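PDB 4K7C: aminopeptidase C from Lactobacillus rhamnosus, which probably removes amino acids from the N termini of peptides, acting as a cysteine peptidase of the papain-like C1 family. Local coordinates for residues Q137-Q141 with M442-A446; W71-A75 with W142-L148. The contacts are given in a common frame with arbitrary orientation. Where two conformers were deposited one is given. Residue numbers count along the deposited sequence, not the author numbering.

Both contacts lie near the centre of the folded chain (their centres about 6 and 9 Å from it), about 10 Å apart, but they differ in kind. Interaction 1 is partly buried and mixed: hydrogen bonds of backbone and side chain, beside the apolar packing of Leu445, join the loop between helices 126-133 and 142-152 to the C-terminal tail. Interaction 2 is fully buried and apolar, joining helix 70-87 to helix 142-152, which starts directly after that loop. The buried surfaces are similar, 354 and 313 Å². Trp71 connects the two: its NE1 lies 2.7 Å from Asp138 O, a hydrogen bond to the loop, and its CD1 3.0 Å from Ala446 OXT, while the far edge of its indole packs on helix 142-152.

Interaction 1. Residues Q137-Q141 with M442-A446; sequences QDGGQ and MGALA
Residues 137-141 form an irregular, largely extended loop that the C-terminal tail crosses steeply; the register runs in opposite senses only at Gly139 with Ala446 (CA atoms 4.5 Å apart) and Gly140 with Leu445 (4.3 Å). Gln137 (chi1 p, chi2 t) sends NE2 to 3.5 Å from Leu445 CD1; one water accepts from Leu445 N and weakly from Gln137 NE2. Asp138 turns its carboxylate away, to a salt bridge with Lys104. At Gly139 an idealised CB would lie 3.1 Å from Leu445 C and Ala446 C, too close for a side chain. Leu445 (chi1 m, chi2 t) places CD1 3.4 Å from Gly139 O and CD2 3.9 Å from Gln141 CG. Gly140 (phi/psi -168/-165) and Ala446 bond as in a hydrogen-bonded antiparallel pair: Gly140 N to carboxylate OXT of Ala446, 2.9 Å, and Ala446 N to Gly140 O, 3.1 Å. The tail probably occupies part of the substrate cleft, as in bleomycin hydrolase relatives. Gln141, N-cap of the following helix (chi1 m, chi2 t), donates from NE2 to Met442 O at 3.0 Å.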
ATOM      1  N   GLN A 137      24.798 -25.549   0.719  1.00 19.00           N
ATOM      2  CA  GLN A 137      23.683 -24.764   0.234  1.00 20.40           C
ATOM      3  C   GLN A 137      22.395 -25.332   0.785  1.00 18.42           C
ATOM      4  O   GLN A 137      22.377 -26.383   1.413  1.00 19.36           O
ATOM      5  CB  GLN A 137      23.690 -24.777  -1.298  1.00 22.84           C
ATOM      6  CG  GLN A 137      23.570 -26.156  -1.942  1.00 24.21           C
ATOM      7  CD  GLN A 137      23.680 -26.121  -3.466  1.00 33.34           C
ATOM      8  OE1 GLN A 137      22.817 -25.608  -4.110  1.00 33.55           O
ATOM      9  NE2 GLN A 137      24.750 -26.698  -4.024  1.00 35.52           N
ATOM     10  N   ASP A 138      21.303 -24.642   0.527  1.00 18.15           N
ATOM     11  CA  ASP A 138      19.966 -25.099   0.975  1.00 16.89           C
ATOM     12  C   ASP A 138      19.464 -26.352   0.323  1.00 17.17           C
ATOM     13  O   ASP A 138      18.772 -27.106   0.982  1.00 17.09           O
ATOM     14  CB  ASP A 138      18.885 -24.014   0.826  1.00 17.92           C
ATOM     15  CG  ASP A 138      19.035 -22.846   1.807  1.00 19.45           C
ATOM     16  OD1 ASP A 138      19.967 -22.748   2.647  1.00 18.83           O
ATOM     17  OD2 ASP A 138      18.208 -21.888   1.704  1.00 19.43           O
ATOM     18  N   GLY A 139      19.750 -26.555  -0.979  1.00 17.38           N
ATOM     19  CA  GLY A 139      19.186 -27.637  -1.705  1.00 17.49           C
ATOM     20  C   GLY A 139      19.690 -29.046  -1.400  1.00 17.68           C
ATOM     21  O   GLY A 139      20.791 -29.250  -0.832  1.00 18.48           O
ATOM     22  N   GLY A 140      18.976 -29.994  -2.001  1.00 20.19           N
ATOM     23  CA  GLY A 140      19.352 -31.386  -1.868  1.00 21.22           C
ATOM     24  C   GLY A 140      18.635 -32.328  -2.813  1.00 21.76           C
ATOM     25  O   GLY A 140      18.082 -31.932  -3.858  1.00 23.17           O
ATOM     26  N   GLN A 141      18.726 -33.618  -2.498  0.50 21.06           N
ATOM     27  CA  GLN A 141      18.070 -34.657  -3.249  0.50 20.46           C
ATOM     28  C   GLN A 141      17.392 -35.625  -2.259  0.50 19.92           C
ATOM     29  O   GLN A 141      17.701 -35.620  -1.048  0.50 21.38           O
ATOM     30  CB  GLN A 141      19.125 -35.364  -4.152  0.50 19.41           C
ATOM     31  CG  GLN A 141      19.958 -34.419  -4.993  0.50 19.51           C
ATOM     32  CD  GLN A 141      20.625 -35.061  -6.207  0.50 20.00           C
ATOM     33  OE1 GLN A 141      20.344 -36.205  -6.559  0.50 23.25           O
ATOM     34  NE2 GLN A 141      21.479 -34.317  -6.867  0.50 19.22           N
HETATM   35  N   MSE A 442      23.036 -34.200 -12.821  1.00 26.14           N
HETATM   36  CA  MSE A 442      22.203 -34.910 -11.839  1.00 26.26           C
HETATM   37  C   MSE A 442      22.720 -34.827 -10.411  1.00 27.42           C
HETATM   38  O   MSE A 442      22.154 -35.472  -9.502  1.00 26.02           O
HETATM   39  CB  MSE A 442      22.201 -36.389 -12.290  1.00 27.36           C
HETATM   40  CG  MSE A 442      21.377 -36.650 -13.573  1.00 25.08           C
HETATM   41 SE   MSE A 442      19.533 -36.164 -13.655  1.00 30.41          SE
HETATM   42  CE  MSE A 442      19.712 -34.678 -14.925  1.00 29.11           C
ATOM     43  N   GLY A 443      23.873 -34.188 -10.249  1.00 28.50           N
ATOM     44  CA  GLY A 443      24.399 -33.740  -8.944  1.00 34.04           C
ATOM     45  C   GLY A 443      23.774 -32.427  -8.461  1.00 36.81           C
ATOM     46  O   GLY A 443      24.120 -31.920  -7.342  1.00 35.23           O
ATOM     47  N   ALA A 444      22.922 -31.839  -9.331  1.00 36.55           N
ATOM     48  CA  ALA A 444      22.182 -30.610  -9.011  1.00 36.26           C
ATOM     49  C   ALA A 444      21.379 -30.915  -7.745  1.00 37.28           C
ATOM     50  O   ALA A 444      20.822 -32.033  -7.537  1.00 36.77           O
ATOM     51  CB  ALA A 444      21.242 -30.176 -10.127  1.00 32.75           C
ATOM     52  N   LEU A 445      21.439 -29.917  -6.880  1.00 38.89           N
ATOM     53  CA  LEU A 445      20.716 -29.918  -5.648  1.00 38.27           C
ATOM     54  C   LEU A 445      19.588 -28.886  -5.839  1.00 43.54           C
ATOM     55  O   LEU A 445      19.804 -27.693  -6.225  1.00 36.38           O
ATOM     56  CB  LEU A 445      21.629 -29.480  -4.499  1.00 34.99           C
ATOM     57  CG  LEU A 445      22.900 -30.246  -4.155  1.00 36.90           C
ATOM     58  CD1 LEU A 445      23.480 -29.781  -2.816  1.00 39.22           C
ATOM     59  CD2 LEU A 445      22.651 -31.738  -4.106  1.00 38.43           C
ATOM     60  N   ALA A 446      18.394 -29.346  -5.534  1.00 40.07           N
ATOM     61  CA  ALA A 446      17.197 -28.551  -5.681  1.00 39.80           C
ATOM     62  C   ALA A 446      16.658 -28.121  -4.347  1.00 40.68           C
ATOM     63  O   ALA A 446      15.937 -27.142  -4.104  1.00 44.90           O
ATOM     64  CB  ALA A 446      16.176 -29.453  -6.315  1.00 40.94           C
ATOM     65  OXT ALA A 446      16.749 -28.915  -3.432  1.00 35.51           O
TER
HETATM   66  O   HOH W   1      23.702 -27.605  -7.149  1.00 32.44           O

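Interaction 2. Residues W71-A75 with W142-L148; sequences WMFAA and WDMLSAL
Two helical segments, 71-75 near the start of helix 70-87 and 142-148 opening helix 142-152, cross at -71° with their axes 9.9 Å apart at closest approach. CA atoms come nearest at Trp71 and Trp142 (6.9 Å) and at Met72 and Leu145 (6.6 Å). Helix 70-87 probably corresponds to the central helix of papain-like enzymes, which in that family carries the catalytic cysteine at its N-terminal end. Trp71 has 90 Å² covered by 142-148. Its CA-to-CB bond runs sideways, but chi1 p and chi2 -62° swing the benzo edge across the other helix: CZ3 packs 3.4 Å from Leu145 N, which lies at the ring edge, 3.7 Å from Met144 CB and 3.8 Å from Leu145 CB, and CH2 4.2 Å from Leu148 CD1. The CA-to-CB bonds of Leu145 (63 Å² covered; chi1 t, chi2 m) and Ala75 (60 Å²) are directed toward the opposing segment. Leu145 CD1 meets Ala75 CB at 3.5 Å and Leu145 CD2 meets Met72 CG at 4.2 Å; Met72 and Met144 are selenomethionine, introduced for structure determination. Ala75 CB also lies 3.8 Å from CZ3 of Trp142, whose chi1 t returns the ring although its CA-to-CB bond points away. Trp316 of strand 315-319 meets the Trp142 ring edge-to-face and also touches Ala75. The side-chain contacts are all apolar, and Trp71 NE1 spends its proton on Asp138 O, so the crossing rests on shape fit and exclusion of water rather than on directed bonds.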
ATOM      1  N   TRP A  71      13.262 -29.296  -1.803  1.00 19.04           N
ATOM      2  CA  TRP A  71      13.436 -30.761  -1.676  1.00 18.39           C
ATOM      3  C   TRP A  71      12.883 -31.295  -0.353  1.00 18.55           C
ATOM      4  O   TRP A  71      12.228 -32.303  -0.334  1.00 18.58           O
ATOM      5  CB  TRP A  71      14.892 -31.136  -1.836  1.00 20.11           C
ATOM      6  CG  TRP A  71      15.856 -30.566  -0.786  1.00 19.08           C
ATOM      7  CD1 TRP A  71      16.139 -29.240  -0.519  1.00 18.56           C
ATOM      8  CD2 TRP A  71      16.689 -31.328   0.094  1.00 20.24           C
ATOM      9  NE1 TRP A  71      17.053 -29.143   0.479  1.00 20.48           N
ATOM     10  CE2 TRP A  71      17.453 -30.407   0.839  1.00 21.65           C
ATOM     11  CE3 TRP A  71      16.865 -32.683   0.315  1.00 19.97           C
ATOM     12  CZ2 TRP A  71      18.389 -30.816   1.777  1.00 19.79           C
ATOM     13  CZ3 TRP A  71      17.828 -33.089   1.241  1.00 20.62           C
ATOM     14  CH2 TRP A  71      18.561 -32.177   1.942  1.00 19.69           C
HETATM   15  N   MSE A  72      13.101 -30.534   0.719  1.00 17.63           N
HETATM   16  CA  MSE A  72      12.588 -30.868   2.055  1.00 16.74           C
HETATM   17  C   MSE A  72      11.090 -30.690   2.179  1.00 17.39           C
HETATM   18  O   MSE A  72      10.385 -31.533   2.670  1.00 18.46           O
HETATM   19  CB  MSE A  72      13.213 -29.995   3.147  1.00 18.26           C
HETATM   20  CG  MSE A  72      14.674 -29.928   3.171  1.00 20.30           C
HETATM   21 SE   MSE A  72      15.141 -28.712   4.648  1.00 21.91          SE
HETATM   22  CE  MSE A  72      16.974 -29.060   4.163  1.00 26.10           C
ATOM     23  N   PHE A  73      10.598 -29.555   1.696  1.00 17.57           N
ATOM     24  CA  PHE A  73       9.170 -29.266   1.683  1.00 16.22           C
ATOM     25  C   PHE A  73       8.437 -30.337   0.912  1.00 16.79           C
ATOM     26  O   PHE A  73       7.405 -30.863   1.393  1.00 17.01           O
ATOM     27  CB  PHE A  73       8.856 -27.844   1.124  1.00 16.73           C
ATOM     28  CG  PHE A  73       8.989 -26.767   2.174  1.00 15.79           C
ATOM     29  CD1 PHE A  73       7.857 -26.159   2.708  1.00 18.46           C
ATOM     30  CD2 PHE A  73      10.196 -26.396   2.628  1.00 16.11           C
ATOM     31  CE1 PHE A  73       7.955 -25.203   3.680  1.00 15.90           C
ATOM     32  CE2 PHE A  73      10.336 -25.426   3.615  1.00 15.48           C
ATOM     33  CZ  PHE A  73       9.198 -24.863   4.176  1.00 16.16           C
ATOM     34  N   ALA A  74       8.984 -30.696  -0.254  1.00 16.26           N
ATOM     35  CA  ALA A  74       8.340 -31.702  -1.086  1.00 16.12           C
ATOM     36  C   ALA A  74       8.349 -33.095  -0.437  1.00 15.14           C
ATOM     37  O   ALA A  74       7.332 -33.789  -0.382  1.00 17.24           O
ATOM     38  CB  ALA A  74       8.959 -31.747  -2.447  1.00 18.05           C
ATOM     39  N   ALA A  75       9.452 -33.476   0.116  1.00 15.92           N
ATOM     40  CA  ALA A  75       9.509 -34.793   0.810  1.00 17.24           C
ATOM     41  C   ALA A  75       8.546 -34.771   1.973  1.00 15.90           C
ATOM     42  O   ALA A  75       7.761 -35.724   2.164  1.00 17.68           O
ATOM     43  CB  ALA A  75      10.884 -35.117   1.275  1.00 19.11           C
ATOM     44  N   TRP A 142      16.481 -36.449  -2.781  1.00 18.81           N
ATOM     45  CA  TRP A 142      15.624 -37.333  -1.995  1.00 18.21           C
ATOM     46  C   TRP A 142      16.434 -38.204  -1.005  1.00 17.26           C
ATOM     47  O   TRP A 142      16.115 -38.247   0.167  1.00 16.72           O
ATOM     48  CB  TRP A 142      14.809 -38.253  -2.916  1.00 16.41           C
ATOM     49  CG  TRP A 142      14.091 -39.274  -2.102  1.00 17.53           C
ATOM     50  CD1 TRP A 142      14.549 -40.522  -1.742  1.00 18.67           C
ATOM     51  CD2 TRP A 142      12.821 -39.126  -1.440  1.00 19.63           C
ATOM     52  NE1 TRP A 142      13.654 -41.139  -0.914  1.00 20.96           N
ATOM     53  CE2 TRP A 142      12.577 -40.318  -0.722  1.00 19.16           C
ATOM     54  CE3 TRP A 142      11.858 -38.123  -1.407  1.00 20.62           C
ATOM     55  CZ2 TRP A 142      11.392 -40.520   0.027  1.00 21.38           C
ATOM     56  CZ3 TRP A 142      10.680 -38.343  -0.709  1.00 21.06           C
ATOM     57  CH2 TRP A 142      10.466 -39.522   0.034  1.00 21.39           C
ATOM     58  N   ASP A 143      17.523 -38.806  -1.459  1.00 19.28           N
ATOM     59  CA  ASP A 143      18.266 -39.755  -0.611  1.00 19.47           C
ATOM     60  C   ASP A 143      18.940 -39.033   0.554  1.00 20.39           C
ATOM     61  O   ASP A 143      19.105 -39.612   1.629  1.00 18.90           O
ATOM     62  CB  ASP A 143      19.301 -40.501  -1.441  1.00 19.14           C
ATOM     63  CG  ASP A 143      18.683 -41.401  -2.536  1.00 18.87           C
ATOM     64  OD1 ASP A 143      17.634 -42.052  -2.323  1.00 18.66           O
ATOM     65  OD2 ASP A 143      19.279 -41.422  -3.657  1.00 20.16           O
HETATM   66  N   MSE A 144      19.315 -37.773   0.331  1.00 16.76           N
HETATM   67  CA  MSE A 144      19.820 -36.912   1.426  1.00 18.45           C
HETATM   68  C   MSE A 144      18.761 -36.546   2.428  1.00 17.12           C
HETATM   69  O   MSE A 144      19.026 -36.443   3.624  1.00 18.70           O
HETATM   70  CB  MSE A 144      20.422 -35.648   0.776  1.00 18.89           C
HETATM   71  CG  MSE A 144      21.709 -35.982   0.046  1.00 18.12           C
HETATM   72 SE   MSE A 144      22.224 -34.542  -1.215  1.00 23.51          SE
HETATM   73  CE  MSE A 144      22.586 -33.062   0.019  1.00 22.66           C
ATOM     74  N   LEU A 145      17.500 -36.393   2.014  1.00 19.10           N
ATOM     75  CA  LEU A 145      16.466 -36.118   3.001  1.00 19.90           C
ATOM     76  C   LEU A 145      16.206 -37.405   3.804  1.00 19.39           C
ATOM     77  O   LEU A 145      16.064 -37.366   5.049  1.00 19.43           O
ATOM     78  CB  LEU A 145      15.208 -35.679   2.259  1.00 20.25           C
ATOM     79  CG  LEU A 145      14.047 -35.062   3.046  1.00 22.86           C
ATOM     80  CD1 LEU A 145      13.187 -36.137   3.694  1.00 22.60           C
ATOM     81  CD2 LEU A 145      14.611 -34.045   4.030  1.00 25.04           C
ATOM     82  N   SER A 146      16.093 -38.544   3.116  1.00 19.40           N
ATOM     83  CA  SER A 146      15.994 -39.816   3.829  1.00 20.83           C
ATOM     84  C   SER A 146      17.071 -40.031   4.852  1.00 18.17           C
ATOM     85  O   SER A 146      16.765 -40.443   5.988  1.00 18.35           O
ATOM     86  CB  SER A 146      15.959 -41.001   2.866  1.00 22.13           C
ATOM     87  OG  SER A 146      14.732 -40.966   2.299  1.00 27.65           O
ATOM     88  N   ALA A 147      18.313 -39.759   4.479  1.00 16.64           N
ATOM     89  CA  ALA A 147      19.418 -39.915   5.381  1.00 17.86           C
ATOM     90  C   ALA A 147      19.168 -39.137   6.668  1.00 20.54           C
ATOM     91  O   ALA A 147      19.466 -39.621   7.775  1.00 18.32           O
ATOM     92  CB  ALA A 147      20.721 -39.448   4.771  1.00 18.23           C
ATOM     93  N   LEU A 148      18.633 -37.907   6.525  1.00 19.49           N
ATOM     94  CA  LEU A 148      18.338 -37.092   7.673  1.00 17.12           C
ATOM     95  C   LEU A 148      17.254 -37.660   8.534  1.00 15.33           C
ATOM     96  O   LEU A 148      17.419 -37.686   9.746  1.00 19.41           O
ATOM     97  CB  LEU A 148      17.961 -35.633   7.268  1.00 17.21           C
ATOM     98  CG  LEU A 148      19.120 -34.868   6.631  1.00 16.76           C
ATOM     99  CD1 LEU A 148      18.577 -33.640   5.913  1.00 16.71           C
ATOM    100  CD2 LEU A 148      20.145 -34.463   7.666  1.00 18.67           C
TER